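Local atomic coordinates of CopN (Chlamydia pneumoniae, PDB entry 4NRH), a protein that probably serves as a gatekeeper of type III secretion, binding a chaperone and helping to direct the secretion of translocator proteins. Residues L63-L68 against T100-K105; A67-V72 against Q88-H93; T189-A194 against S277-S282; D200-R205 against L266-S271. All blocks are in the same frame, centred on the assembly; numbering follows the deposited sequence.

Contact 1: L63-L68 against T100-K105; sequences LQSTAL and TAIGAK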
loop_
_atom_site.group_PDB
_atom_site.type_symbol
_atom_site.label_atom_id
_atom_site.label_comp_id
_atom_site.label_asym_id
_atom_site.label_seq_id
_atom_site.Cartn_x
_atom_site.Cartn_y
_atom_site.Cartn_z
ATOM N N LEU A 63 -7.036 -18.197 -25.703
ATOM C CA LEU A 63 -6.889 -17.999 -27.140
ATOM C C LEU A 63 -7.944 -18.799 -27.904
ATOM O O LEU A 63 -8.396 -18.381 -28.969
ATOM C CB LEU A 63 -5.482 -18.385 -27.605
ATOM C CG LEU A 63 -4.375 -17.335 -27.447
ATOM C CD1 LEU A 63 -4.756 -16.048 -28.166
ATOM C CD2 LEU A 63 -4.049 -17.063 -25.986
ATOM N N GLN A 64 -8.320 -19.954 -27.361
ATOM C CA GLN A 64 -9.420 -20.736 -27.918
ATOM C C GLN A 64 -10.698 -19.909 -27.910
ATOM O O GLN A 64 -11.450 -19.888 -28.885
ATOM C CB GLN A 64 -9.636 -22.030 -27.129
ATOM C CG GLN A 64 -8.484 -23.017 -27.192
ATOM C CD GLN A 64 -8.693 -24.210 -26.281
ATOM O OE1 GLN A 64 -9.715 -24.316 -25.603
ATOM N NE2 GLN A 64 -7.721 -25.116 -26.258
ATOM N N SER A 65 -10.933 -19.229 -26.790
ATOM C CA SER A 65 -12.103 -18.376 -26.625
ATOM C C SER A 65 -12.038 -17.181 -27.569
ATOM O O SER A 65 -13.058 -16.730 -28.090
ATOM C CB SER A 65 -12.218 -17.901 -25.174
ATOM O OG SER A 65 -13.389 -17.130 -24.981
ATOM N N THR A 66 -10.828 -16.671 -27.781
ATOM C CA THR A 66 -10.609 -15.563 -28.702
ATOM C C THR A 66 -10.876 -15.992 -30.142
ATOM O O THR A 66 -11.533 -15.278 -30.902
ATOM C CB THR A 66 -9.171 -15.016 -28.592
ATOM O OG1 THR A 66 -8.952 -14.500 -27.273
ATOM C CG2 THR A 66 -8.936 -13.911 -29.613
ATOM N N ALA A 67 -10.362 -17.165 -30.507
ATOM C CA ALA A 67 -10.543 -17.709 -31.849
ATOM C C ALA A 67 -12.019 -17.944 -32.161
ATOM O O ALA A 67 -12.472 -17.701 -33.279
ATOM C CB ALA A 67 -9.756 -19.005 -32.006
ATOM N N LEU A 68 -12.762 -18.414 -31.164
ATOM C CA LEU A 68 -14.193 -18.649 -31.314
ATOM C C LEU A 68 -14.953 -17.350 -31.570
ATOM O O LEU A 68 -15.874 -17.317 -32.388
ATOM C CB LEU A 68 -14.750 -19.357 -30.080
ATOM C CG LEU A 68 -14.513 -20.868 -30.074
ATOM C CD1 LEU A 68 -14.655 -21.432 -28.674
ATOM C CD2 LEU A 68 -15.461 -21.566 -31.040
ATOM N N THR A 100 -11.619 -19.942 -16.686
ATOM C CA THR A 100 -10.359 -20.351 -17.298
ATOM C C THR A 100 -10.253 -19.801 -18.720
ATOM O O THR A 100 -9.157 -19.535 -19.216
ATOM C CB THR A 100 -10.221 -21.889 -17.317
ATOM O OG1 THR A 100 -10.384 -22.400 -15.988
ATOM C CG2 THR A 100 -8.861 -22.310 -17.854
ATOM N N ALA A 101 -11.400 -19.616 -19.366
ATOM C CA ALA A 101 -11.437 -19.050 -20.709
ATOM C C ALA A 101 -11.707 -17.547 -20.692
ATOM O O ALA A 101 -10.917 -16.765 -21.220
ATOM C CB ALA A 101 -12.488 -19.762 -21.551
ATOM N N ILE A 102 -12.816 -17.148 -20.078
ATOM C CA ILE A 102 -13.256 -15.755 -20.118
ATOM C C ILE A 102 -12.410 -14.841 -19.233
ATOM O O ILE A 102 -12.011 -13.754 -19.653
ATOM C CB ILE A 102 -14.730 -15.623 -19.697
ATOM C CG1 ILE A 102 -15.604 -16.566 -20.525
ATOM C CG2 ILE A 102 -15.206 -14.189 -19.860
ATOM C CD1 ILE A 102 -15.557 -16.292 -22.014
ATOM N N GLY A 103 -12.137 -15.289 -18.011
ATOM C CA GLY A 103 -11.314 -14.530 -17.086
ATOM C C GLY A 103 -9.911 -14.308 -17.615
ATOM O O GLY A 103 -9.365 -13.209 -17.513
ATOM N N ALA A 104 -9.326 -15.358 -18.181
ATOM C CA ALA A 104 -7.993 -15.277 -18.766
ATOM C C ALA A 104 -7.979 -14.360 -19.987
ATOM O O ALA A 104 -7.047 -13.580 -20.178
ATOM C CB ALA A 104 -7.494 -16.666 -19.138
ATOM N N LYS A 105 -9.015 -14.466 -20.815
ATOM C CA LYS A 105 -9.122 -13.654 -22.022
ATOM C C LYS A 105 -9.224 -12.161 -21.699
ATOM O O LYS A 105 -8.727 -11.321 -22.448
ATOM C CB LYS A 105 -10.328 -14.100 -22.857
ATOM C CG LYS A 105 -10.549 -13.299 -24.130
ATOM C CD LYS A 105 -11.623 -13.932 -25.004
ATOM C CE LYS A 105 -12.991 -13.863 -24.345
ATOM N NZ LYS A 105 -14.052 -14.454 -25.210
#
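No ring or other flat group takes part where Ser65 and Thr66 of helix 61-74 meet Ala101, Ile102 and Lys105 of helix 99-105; the contact is a hydroxyl gripped by a lysine, beside small aliphatic groups. Lys105 NZ donates to Ser65 OG at 2.8 Å. The serine presents that oxygen because OG stands anti to its backbone N (chi1 -177°). On the lysine side the chain is extended as far as CD and then bends (chi3 67°), which carries CE round to within 3.4 Å of Ser65 OG. Before the bend, the methylenes run obliquely past Thr66, with CD 3.6 Å from Thr66 OG1; that hydroxyl is hydrogen-bonded to Ala62 O of its own helix. Beside the polar pair, Ala101 CB rests on Ser65 CB at 4.1 Å, and the Ile102 CD1 methyl approaches Ser65 OG at 3.8 Å. The ammonium has a second partner, a salt bridge to Asp69 one turn further along helix 61-74. With only small side chains at the closest point, Ser65 CA and Ala101 CA come within 6.0 Å. The two short helical segments cross almost perpendicularly (87°) in the HrpJ-like region, where helix 80-97 packs against Ala101 and Ile102, and helix 108-115 against Thr66.

Contact 2: A67-V72 against Q88-H93; sequences ALDYLV and QARNTH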
loop_
_atom_site.group_PDB
_atom_site.type_symbol
_atom_site.label_atom_id
_atom_site.label_comp_id
_atom_site.label_asym_id
_atom_site.label_seq_id
_atom_site.Cartn_x
_atom_site.Cartn_y
_atom_site.Cartn_z
ATOM N N ALA A 67 -10.362 -17.165 -30.507
ATOM C CA ALA A 67 -10.543 -17.709 -31.849
ATOM C C ALA A 67 -12.019 -17.944 -32.161
ATOM O O ALA A 67 -12.472 -17.701 -33.279
ATOM C CB ALA A 67 -9.756 -19.005 -32.006
ATOM N N LEU A 68 -12.762 -18.414 -31.164
ATOM C CA LEU A 68 -14.193 -18.649 -31.314
ATOM C C LEU A 68 -14.953 -17.350 -31.570
ATOM O O LEU A 68 -15.874 -17.317 -32.388
ATOM C CB LEU A 68 -14.750 -19.357 -30.080
ATOM C CG LEU A 68 -14.513 -20.868 -30.074
ATOM C CD1 LEU A 68 -14.655 -21.432 -28.674
ATOM C CD2 LEU A 68 -15.461 -21.566 -31.040
ATOM N N ASP A 69 -14.579 -16.289 -30.860
ATOM C CA ASP A 69 -15.141 -14.965 -31.115
ATOM C C ASP A 69 -14.922 -14.562 -32.569
ATOM O O ASP A 69 -15.815 -14.011 -33.212
ATOM C CB ASP A 69 -14.528 -13.919 -30.181
ATOM C CG ASP A 69 -14.889 -14.150 -28.727
ATOM O OD1 ASP A 69 -15.976 -14.706 -28.463
ATOM O OD2 ASP A 69 -14.090 -13.769 -27.848
ATOM N N TYR A 70 -13.725 -14.839 -33.078
ATOM C CA TYR A 70 -13.380 -14.511 -34.456
ATOM C C TYR A 70 -14.210 -15.314 -35.454
ATOM O O TYR A 70 -14.723 -14.762 -36.427
ATOM C CB TYR A 70 -11.890 -14.753 -34.714
ATOM C CG TYR A 70 -11.571 -14.968 -36.176
ATOM C CD1 TYR A 70 -11.578 -13.906 -37.071
ATOM C CD2 TYR A 70 -11.273 -16.235 -36.665
ATOM C CE1 TYR A 70 -11.297 -14.097 -38.410
ATOM C CE2 TYR A 70 -10.989 -16.435 -38.003
ATOM C CZ TYR A 70 -11.001 -15.362 -38.872
ATOM O OH TYR A 70 -10.719 -15.553 -40.205
ATOM N N LEU A 71 -14.330 -16.615 -35.207
ATOM C CA LEU A 71 -15.053 -17.510 -36.107
ATOM C C LEU A 71 -16.519 -17.109 -36.236
ATOM O O LEU A 71 -17.071 -17.088 -37.336
ATOM C CB LEU A 71 -14.947 -18.957 -35.621
ATOM C CG LEU A 71 -13.562 -19.601 -35.709
ATOM C CD1 LEU A 71 -13.570 -20.976 -35.058
ATOM C CD2 LEU A 71 -13.104 -19.689 -37.156
ATOM N N VAL A 72 -17.142 -16.797 -35.105
ATOM C CA VAL A 72 -18.527 -16.345 -35.090
ATOM C C VAL A 72 -18.692 -15.035 -35.859
ATOM O O VAL A 72 -19.651 -14.857 -36.611
ATOM C CB VAL A 72 -19.034 -16.160 -33.641
ATOM C CG1 VAL A 72 -20.366 -15.425 -33.621
ATOM C CG2 VAL A 72 -19.158 -17.509 -32.945
ATOM N N GLN A 88 -23.318 -21.837 -30.908
ATOM C CA GLN A 88 -23.549 -22.895 -29.930
ATOM C C GLN A 88 -22.229 -23.427 -29.382
ATOM O O GLN A 88 -22.079 -23.624 -28.175
ATOM C CB GLN A 88 -24.355 -24.043 -30.545
ATOM C CG GLN A 88 -25.802 -23.704 -30.857
ATOM C CD GLN A 88 -26.453 -24.731 -31.763
ATOM O OE1 GLN A 88 -27.126 -24.383 -32.733
ATOM N NE2 GLN A 88 -26.254 -26.007 -31.450
ATOM N N ALA A 89 -21.280 -23.668 -30.282
ATOM C CA ALA A 89 -19.968 -24.190 -29.908
ATOM C C ALA A 89 -19.231 -23.251 -28.957
ATOM O O ALA A 89 -18.631 -23.698 -27.980
ATOM C CB ALA A 89 -19.129 -24.444 -31.150
ATOM N N ARG A 90 -19.276 -21.955 -29.249
ATOM C CA ARG A 90 -18.643 -20.962 -28.388
ATOM C C ARG A 90 -19.291 -20.952 -27.006
ATOM O O ARG A 90 -18.602 -20.864 -25.988
ATOM C CB ARG A 90 -18.714 -19.567 -29.014
ATOM C CG ARG A 90 -18.212 -18.465 -28.089
ATOM C CD ARG A 90 -18.102 -17.124 -28.796
ATOM N NE ARG A 90 -19.406 -16.555 -29.120
ATOM C CZ ARG A 90 -19.649 -15.251 -29.192
ATOM N NH1 ARG A 90 -18.676 -14.381 -28.961
ATOM N NH2 ARG A 90 -20.866 -14.817 -29.493
ATOM N N ASN A 91 -20.617 -21.046 -26.977
ATOM C CA ASN A 91 -21.358 -21.085 -25.721
ATOM C C ASN A 91 -20.994 -22.299 -24.873
ATOM O O ASN A 91 -20.868 -22.199 -23.653
ATOM C CB ASN A 91 -22.864 -21.074 -25.989
ATOM C CG ASN A 91 -23.680 -21.223 -24.721
ATOM O OD1 ASN A 91 -23.704 -20.328 -23.874
ATOM N ND2 ASN A 91 -24.355 -22.358 -24.582
ATOM N N THR A 92 -20.832 -23.445 -25.528
ATOM C CA THR A 92 -20.446 -24.673 -24.840
ATOM C C THR A 92 -19.038 -24.536 -24.268
ATOM O O THR A 92 -18.771 -24.951 -23.140
ATOM C CB THR A 92 -20.506 -25.892 -25.781
ATOM O OG1 THR A 92 -21.839 -26.047 -26.283
ATOM C CG2 THR A 92 -20.096 -27.158 -25.047
ATOM N N HIS A 93 -18.146 -23.948 -25.057
ATOM C CA HIS A 93 -16.773 -23.699 -24.633
ATOM C C HIS A 93 -16.724 -22.822 -23.387
ATOM O O HIS A 93 -16.024 -23.134 -22.422
ATOM C CB HIS A 93 -15.978 -23.046 -25.764
ATOM C CG HIS A 93 -14.521 -22.877 -25.463
ATOM N ND1 HIS A 93 -14.011 -21.740 -24.875
ATOM C CD2 HIS A 93 -13.467 -23.698 -25.674
ATOM C CE1 HIS A 93 -12.704 -21.871 -24.734
ATOM N NE2 HIS A 93 -12.348 -23.049 -25.210
#
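Asp69 OD1 takes a hydrogen bond from Arg90 NH1 at 2.8 Å, a near-straight bond (N-H...O angle 160°) that also makes the pair a salt bridge. The donor reaches OD1 from the anti side of the carboxylate, 33° out of its plane, while OD1 lies almost exactly in the guanidinium plane. The carboxylate and guanidinium planes are nearly perpendicular, and the pairing is single-pronged. Arg90 gets there by a bend at chi3 (70°), which swings NE round after an extended run from the backbone. OD1 also sits 3.2 Å from Arg90 CD. The acid meets the guanidinium at its edge, and the methyls of Val72 lie over one face, with Val72 CG2 3.9 Å from Arg90 NE.

The apolar half belongs to Leu68. Its CB lies 4.1 Å from Arg90 CG, and its CD1 methyl reaches past to sit over one face of the His93 imidazole in a CH-pi contact, 3.9 Å from the ring centroid and closest to CG. Helices 61-74 and 80-97 run antiparallel here, consecutive helices of the all-helical HrpJ-like region.

Asp69 OD2 is engaged by Lys105, so one carboxylate faces two cations, which should favour its ionised form. His93 NE2 is hydrogen-bonded to Gln64 OE1, which probably limits rotation of the ring under the leucine methyl.

Contact 3: T189-A194 against S277-S282; sequences TRNLQA and SSRLFS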
loop_
_atom_site.group_PDB
_atom_site.type_symbol
_atom_site.label_atom_id
_atom_site.label_comp_id
_atom_site.label_asym_id
_atom_site.label_seq_id
_atom_site.Cartn_x
_atom_site.Cartn_y
_atom_site.Cartn_z
ATOM N N THR A 189 -2.547 -7.301 -1.596
ATOM C CA THR A 189 -1.483 -7.207 -2.587
ATOM C C THR A 189 -0.675 -5.925 -2.385
ATOM O O THR A 189 0.540 -5.908 -2.588
ATOM C CB THR A 189 -2.042 -7.252 -4.024
ATOM O OG1 THR A 189 -2.806 -8.451 -4.203
ATOM C CG2 THR A 189 -0.914 -7.221 -5.045
ATOM N N ARG A 190 -1.353 -4.855 -1.978
ATOM C CA ARG A 190 -0.669 -3.618 -1.612
ATOM C C ARG A 190 0.243 -3.847 -0.410
ATOM O O ARG A 190 1.347 -3.310 -0.345
ATOM C CB ARG A 190 -1.674 -2.499 -1.318
ATOM C CG ARG A 190 -2.355 -1.939 -2.556
ATOM C CD ARG A 190 -3.267 -0.774 -2.205
ATOM N NE ARG A 190 -3.785 -0.111 -3.399
ATOM C CZ ARG A 190 -5.047 -0.188 -3.809
ATOM N NH1 ARG A 190 -5.928 -0.901 -3.120
ATOM N NH2 ARG A 190 -5.427 0.448 -4.909
ATOM N N ASN A 191 -0.233 -4.641 0.545
ATOM C CA ASN A 191 0.575 -5.017 1.697
ATOM C C ASN A 191 1.778 -5.852 1.278
ATOM O O ASN A 191 2.856 -5.739 1.860
ATOM C CB ASN A 191 -0.267 -5.782 2.720
ATOM C CG ASN A 191 -1.329 -4.914 3.367
ATOM O OD1 ASN A 191 -1.302 -3.689 3.249
ATOM N ND2 ASN A 191 -2.272 -5.547 4.053
ATOM N N LEU A 192 1.583 -6.698 0.271
ATOM C CA LEU A 192 2.670 -7.488 -0.296
ATOM C C LEU A 192 3.751 -6.585 -0.880
ATOM O O LEU A 192 4.941 -6.808 -0.664
ATOM C CB LEU A 192 2.146 -8.445 -1.369
ATOM C CG LEU A 192 3.214 -9.225 -2.141
ATOM C CD1 LEU A 192 4.057 -10.063 -1.191
ATOM C CD2 LEU A 192 2.583 -10.095 -3.216
ATOM N N GLN A 193 3.324 -5.573 -1.629
ATOM C CA GLN A 193 4.252 -4.635 -2.254
ATOM C C GLN A 193 5.059 -3.874 -1.206
ATOM O O GLN A 193 6.220 -3.539 -1.429
ATOM C CB GLN A 193 3.498 -3.653 -3.153
ATOM C CG GLN A 193 2.847 -4.299 -4.365
ATOM C CD GLN A 193 2.283 -3.280 -5.336
ATOM O OE1 GLN A 193 1.641 -2.310 -4.933
ATOM N NE2 GLN A 193 2.527 -3.493 -6.624
ATOM N N ALA A 194 4.435 -3.606 -0.062
ATOM C CA ALA A 194 5.118 -2.947 1.045
ATOM C C ALA A 194 6.181 -3.870 1.632
ATOM O O ALA A 194 7.312 -3.452 1.889
ATOM C CB ALA A 194 4.122 -2.529 2.116
ATOM N N SER A 277 8.694 0.924 2.963
ATOM C CA SER A 277 7.355 1.478 2.791
ATOM C C SER A 277 6.684 1.865 4.105
ATOM O O SER A 277 6.769 1.141 5.096
ATOM C CB SER A 277 6.468 0.484 2.042
ATOM O OG SER A 277 5.130 0.947 1.978
ATOM N N SER A 278 6.022 3.019 4.099
ATOM C CA SER A 278 5.285 3.503 5.260
ATOM C C SER A 278 4.121 2.576 5.597
ATOM O O SER A 278 3.666 2.522 6.740
ATOM C CB SER A 278 4.770 4.921 5.012
ATOM O OG SER A 278 3.716 4.928 4.064
ATOM N N ARG A 279 3.646 1.851 4.590
ATOM C CA ARG A 279 2.523 0.933 4.744
ATOM C C ARG A 279 2.864 -0.244 5.662
ATOM O O ARG A 279 1.973 -0.901 6.198
ATOM C CB ARG A 279 2.077 0.423 3.372
ATOM C CG ARG A 279 0.713 -0.240 3.357
ATOM C CD ARG A 279 0.329 -0.655 1.948
ATOM N NE ARG A 279 -0.939 -1.375 1.918
ATOM C CZ ARG A 279 -2.126 -0.789 1.818
ATOM N NH1 ARG A 279 -2.211 0.533 1.742
ATOM N NH2 ARG A 279 -3.230 -1.523 1.795
ATOM N N LEU A 280 4.157 -0.501 5.837
ATOM C CA LEU A 280 4.631 -1.562 6.724
ATOM C C LEU A 280 4.197 -1.361 8.174
ATOM O O LEU A 280 4.104 -2.321 8.939
ATOM C CB LEU A 280 6.156 -1.654 6.669
ATOM C CG LEU A 280 6.781 -2.264 5.420
ATOM C CD1 LEU A 280 8.287 -2.299 5.578
ATOM C CD2 LEU A 280 6.231 -3.658 5.179
ATOM N N PHE A 281 3.933 -0.113 8.546
ATOM C CA PHE A 281 3.610 0.215 9.929
ATOM C C PHE A 281 2.136 0.578 10.088
ATOM O O PHE A 281 1.634 1.488 9.428
ATOM C CB PHE A 281 4.500 1.361 10.420
ATOM C CG PHE A 281 5.972 1.101 10.240
ATOM C CD1 PHE A 281 6.608 1.428 9.053
ATOM C CD2 PHE A 281 6.715 0.518 11.254
ATOM C CE1 PHE A 281 7.959 1.185 8.883
ATOM C CE2 PHE A 281 8.066 0.274 11.089
ATOM C CZ PHE A 281 8.687 0.607 9.901
ATOM N N SER A 282 1.450 -0.144 10.968
ATOM C CA SER A 282 0.022 0.056 11.190
ATOM C C SER A 282 -0.272 1.275 12.059
ATOM O O SER A 282 -1.418 1.716 12.148
ATOM C CB SER A 282 -0.591 -1.193 11.829
ATOM O OG SER A 282 0.088 -1.531 13.025
HETATM O O HOH W 1 -6.205 -1.145 0.174
#
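Ala194 CB is the tight spot of this contact: Ser277 OG lies 3.6 Å from it, Arg279 CB 3.8 Å, and Leu280 CD2 3.9 Å. The same leucine methyl presses on the backbone, 3.5 Å from Ala194 O. Alongside, Asn191 OD1 accepts from Arg279 NE at 2.7 Å, with an N-H...O angle of 137°; a weak second bond from Arg279 NH2 reaches the same oxygen. An extended chain, with CG anti to the backbone N (chi1 -165°), brings Arg279 NE to that oxygen. Arg190 CB lies over one face of the Arg279 guanidinium, offset toward its rim. Within the loop between helices 259-272 and 284-301, Ser277 OG accepts from Arg279 N in an ST turn that runs into the 3-10 segment 278-280.

Between the two segments the arginine ends are joined more loosely. The end of Arg190 leads away, its guanidinium turned 53° against that of Arg279, and a water spans Arg190 NH1 and Arg279 NH2 through two weak bonds. Phe25 of the chaperone chain packs on both arginines. In that chain Asp24 forms a salt bridge with Arg190 and Asp29 with Arg279, while Glu23 bonds Ser277 OG.

Contact 4: D200-R205 against L266-S271; sequences DYFESR and LNLFFS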
loop_
_atom_site.group_PDB
_atom_site.type_symbol
_atom_site.label_atom_id
_atom_site.label_comp_id
_atom_site.label_asym_id
_atom_site.label_seq_id
_atom_site.Cartn_x
_atom_site.Cartn_y
_atom_site.Cartn_z
ATOM N N ASP A 200 13.786 -5.971 -0.920
ATOM C CA ASP A 200 14.561 -5.214 -1.896
ATOM C C ASP A 200 15.665 -4.420 -1.207
ATOM O O ASP A 200 16.799 -4.367 -1.687
ATOM C CB ASP A 200 13.654 -4.275 -2.695
ATOM C CG ASP A 200 14.429 -3.390 -3.656
ATOM O OD1 ASP A 200 14.914 -2.321 -3.226
ATOM O OD2 ASP A 200 14.554 -3.763 -4.841
ATOM N N TYR A 201 15.323 -3.803 -0.081
ATOM C CA TYR A 201 16.278 -3.002 0.674
ATOM C C TYR A 201 17.419 -3.853 1.223
ATOM O O TYR A 201 18.590 -3.528 1.032
ATOM C CB TYR A 201 15.573 -2.274 1.821
ATOM C CG TYR A 201 16.500 -1.446 2.682
ATOM C CD1 TYR A 201 17.080 -0.284 2.189
ATOM C CD2 TYR A 201 16.798 -1.825 3.984
ATOM C CE1 TYR A 201 17.929 0.476 2.967
ATOM C CE2 TYR A 201 17.645 -1.068 4.772
ATOM C CZ TYR A 201 18.208 0.081 4.257
ATOM O OH TYR A 201 19.053 0.841 5.030
ATOM N N PHE A 202 17.076 -4.951 1.885
ATOM C CA PHE A 202 18.079 -5.804 2.515
ATOM C C PHE A 202 18.932 -6.569 1.506
ATOM O O PHE A 202 20.110 -6.813 1.753
ATOM C CB PHE A 202 17.406 -6.777 3.485
ATOM C CG PHE A 202 16.817 -6.107 4.694
ATOM C CD1 PHE A 202 17.597 -5.289 5.495
ATOM C CD2 PHE A 202 15.486 -6.288 5.025
ATOM C CE1 PHE A 202 17.061 -4.667 6.606
ATOM C CE2 PHE A 202 14.945 -5.670 6.134
ATOM C CZ PHE A 202 15.733 -4.858 6.926
ATOM N N GLU A 203 18.340 -6.949 0.375
ATOM C CA GLU A 203 19.078 -7.666 -0.664
ATOM C C GLU A 203 20.275 -6.852 -1.144
ATOM O O GLU A 203 21.324 -7.403 -1.476
ATOM C CB GLU A 203 18.167 -8.004 -1.847
ATOM C CG GLU A 203 18.874 -8.742 -2.977
ATOM C CD GLU A 203 17.917 -9.232 -4.046
ATOM O OE1 GLU A 203 16.860 -8.596 -4.238
ATOM O OE2 GLU A 203 18.228 -10.250 -4.699
ATOM N N SER A 204 20.105 -5.536 -1.185
ATOM C CA SER A 204 21.175 -4.632 -1.584
ATOM C C SER A 204 22.161 -4.356 -0.447
ATOM O O SER A 204 23.375 -4.409 -0.642
ATOM C CB SER A 204 20.586 -3.315 -2.094
ATOM O OG SER A 204 21.535 -2.266 -2.018
ATOM N N ARG A 205 21.633 -4.060 0.738
ATOM C CA ARG A 205 22.456 -3.569 1.842
ATOM C C ARG A 205 23.198 -4.658 2.623
ATOM O O ARG A 205 24.320 -4.436 3.077
ATOM C CB ARG A 205 21.594 -2.758 2.813
ATOM C CG ARG A 205 20.775 -1.650 2.167
ATOM C CD ARG A 205 21.642 -0.653 1.419
ATOM N NE ARG A 205 22.768 -0.187 2.223
ATOM C CZ ARG A 205 23.757 0.566 1.753
ATOM N NH1 ARG A 205 23.754 0.948 0.482
ATOM N NH2 ARG A 205 24.744 0.943 2.554
ATOM N N LEU A 266 21.781 -3.533 13.588
ATOM C CA LEU A 266 20.913 -2.564 14.251
ATOM C C LEU A 266 20.833 -1.261 13.462
ATOM O O LEU A 266 19.754 -0.697 13.287
ATOM C CB LEU A 266 21.405 -2.284 15.671
ATOM C CG LEU A 266 21.154 -3.368 16.719
ATOM C CD1 LEU A 266 21.942 -3.078 17.988
ATOM C CD2 LEU A 266 19.670 -3.476 17.023
ATOM N N ASN A 267 21.983 -0.787 12.992
ATOM C CA ASN A 267 22.032 0.407 12.156
ATOM C C ASN A 267 21.280 0.188 10.850
ATOM O O ASN A 267 20.650 1.102 10.318
ATOM C CB ASN A 267 23.479 0.806 11.868
ATOM C CG ASN A 267 24.150 1.461 13.058
ATOM O OD1 ASN A 267 23.500 2.125 13.865
ATOM N ND2 ASN A 267 25.459 1.276 13.173
ATOM N N LEU A 268 21.361 -1.035 10.334
ATOM C CA LEU A 268 20.660 -1.404 9.113
ATOM C C LEU A 268 19.148 -1.378 9.334
ATOM O O LEU A 268 18.398 -0.882 8.493
ATOM C CB LEU A 268 21.109 -2.786 8.638
ATOM C CG LEU A 268 20.629 -3.189 7.248
ATOM C CD1 LEU A 268 21.041 -2.127 6.248
ATOM C CD2 LEU A 268 21.194 -4.545 6.859
ATOM N N PHE A 269 18.710 -1.924 10.464
ATOM C CA PHE A 269 17.298 -1.906 10.835
ATOM C C PHE A 269 16.778 -0.483 11.002
ATOM O O PHE A 269 15.678 -0.160 10.553
ATOM C CB PHE A 269 17.068 -2.697 12.126
ATOM C CG PHE A 269 17.021 -4.186 11.926
ATOM C CD1 PHE A 269 17.054 -4.732 10.654
ATOM C CD2 PHE A 269 16.937 -5.040 13.014
ATOM C CE1 PHE A 269 17.007 -6.101 10.470
ATOM C CE2 PHE A 269 16.891 -6.410 12.837
ATOM C CZ PHE A 269 16.926 -6.942 11.562
ATOM N N PHE A 270 17.571 0.361 11.658
ATOM C CA PHE A 270 17.185 1.746 11.900
ATOM C C PHE A 270 17.078 2.517 10.588
ATOM O O PHE A 270 16.147 3.297 10.389
ATOM C CB PHE A 270 18.184 2.433 12.836
ATOM C CG PHE A 270 17.726 3.777 13.328
ATOM C CD1 PHE A 270 18.010 4.929 12.611
ATOM C CD2 PHE A 270 17.000 3.888 14.503
ATOM C CE1 PHE A 270 17.583 6.164 13.058
ATOM C CE2 PHE A 270 16.571 5.121 14.955
ATOM C CZ PHE A 270 16.863 6.260 14.232
ATOM N N SER A 271 18.040 2.293 9.699
ATOM C CA SER A 271 18.035 2.925 8.386
ATOM C C SER A 271 16.836 2.469 7.559
ATOM O O SER A 271 16.319 3.220 6.733
ATOM C CB SER A 271 19.336 2.622 7.642
ATOM O OG SER A 271 20.464 2.959 8.430
#
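Leu268 fills the joint between helix 179-215 and helix 259-272, a splayed antiparallel helix pair (142°) in the third helical domain. Its CG stands anti to the backbone N (chi1 -170°), which puts CG at the edge of the Phe202 ring, 3.9 Å from Phe202 CE1. Leu268 CD1 sits 3.5 Å from Arg205 CB and 3.8 Å from Tyr201 OH, and Leu268 CD2 lies beside CD1 of the Phe202 ring. Tyr201 slides past the leucine in the opposite direction, and Tyr201 OH lies 3.2 Å from Ser271 CB. Phe202 CZ touches Phe269 CD1 at 4.0 Å; the rings lie obliquely, with planes 72° apart.

Neighbours in the same segment lie over the ring faces, offset toward the rim: Arg205 CG over Tyr201, and Tyr201 CD2 over Phe202. Further out, Tyr233 of helix 226-237 makes an edge-to-face pair with Phe202, and Val229 and Ile236 of that helix pack on Phe269, probably helping to position both rings. No hydrogen bond spans the segments. Within helix 259-272, Ser271 OG donates to Asn267 O at 2.7 Å, while Ser271 N reaches that carbonyl from the opposite face of its plane.

The four contacts form two clusters on opposite sides of the centre of an elongated, all-helical chain. Contacts 1 and 2 share helix 61-74 and have centres 9 Å apart; they touch through Lys105 with Asp69 and Gln64 with His93, tying three helices of the HrpJ-like region together. Contacts 3 and 4, centres 16 Å apart, both use the long helix 179-215, and the two segments of contact 4 fall between those of contact 3 in sequence. The clusters follow one another along the chain, with about 54 Å between the centres of contacts 2 and 4. Contact 3 directly joins CopN's own packing to the bound chaperone, whereas contacts 1 and 2 touch no second protein chain.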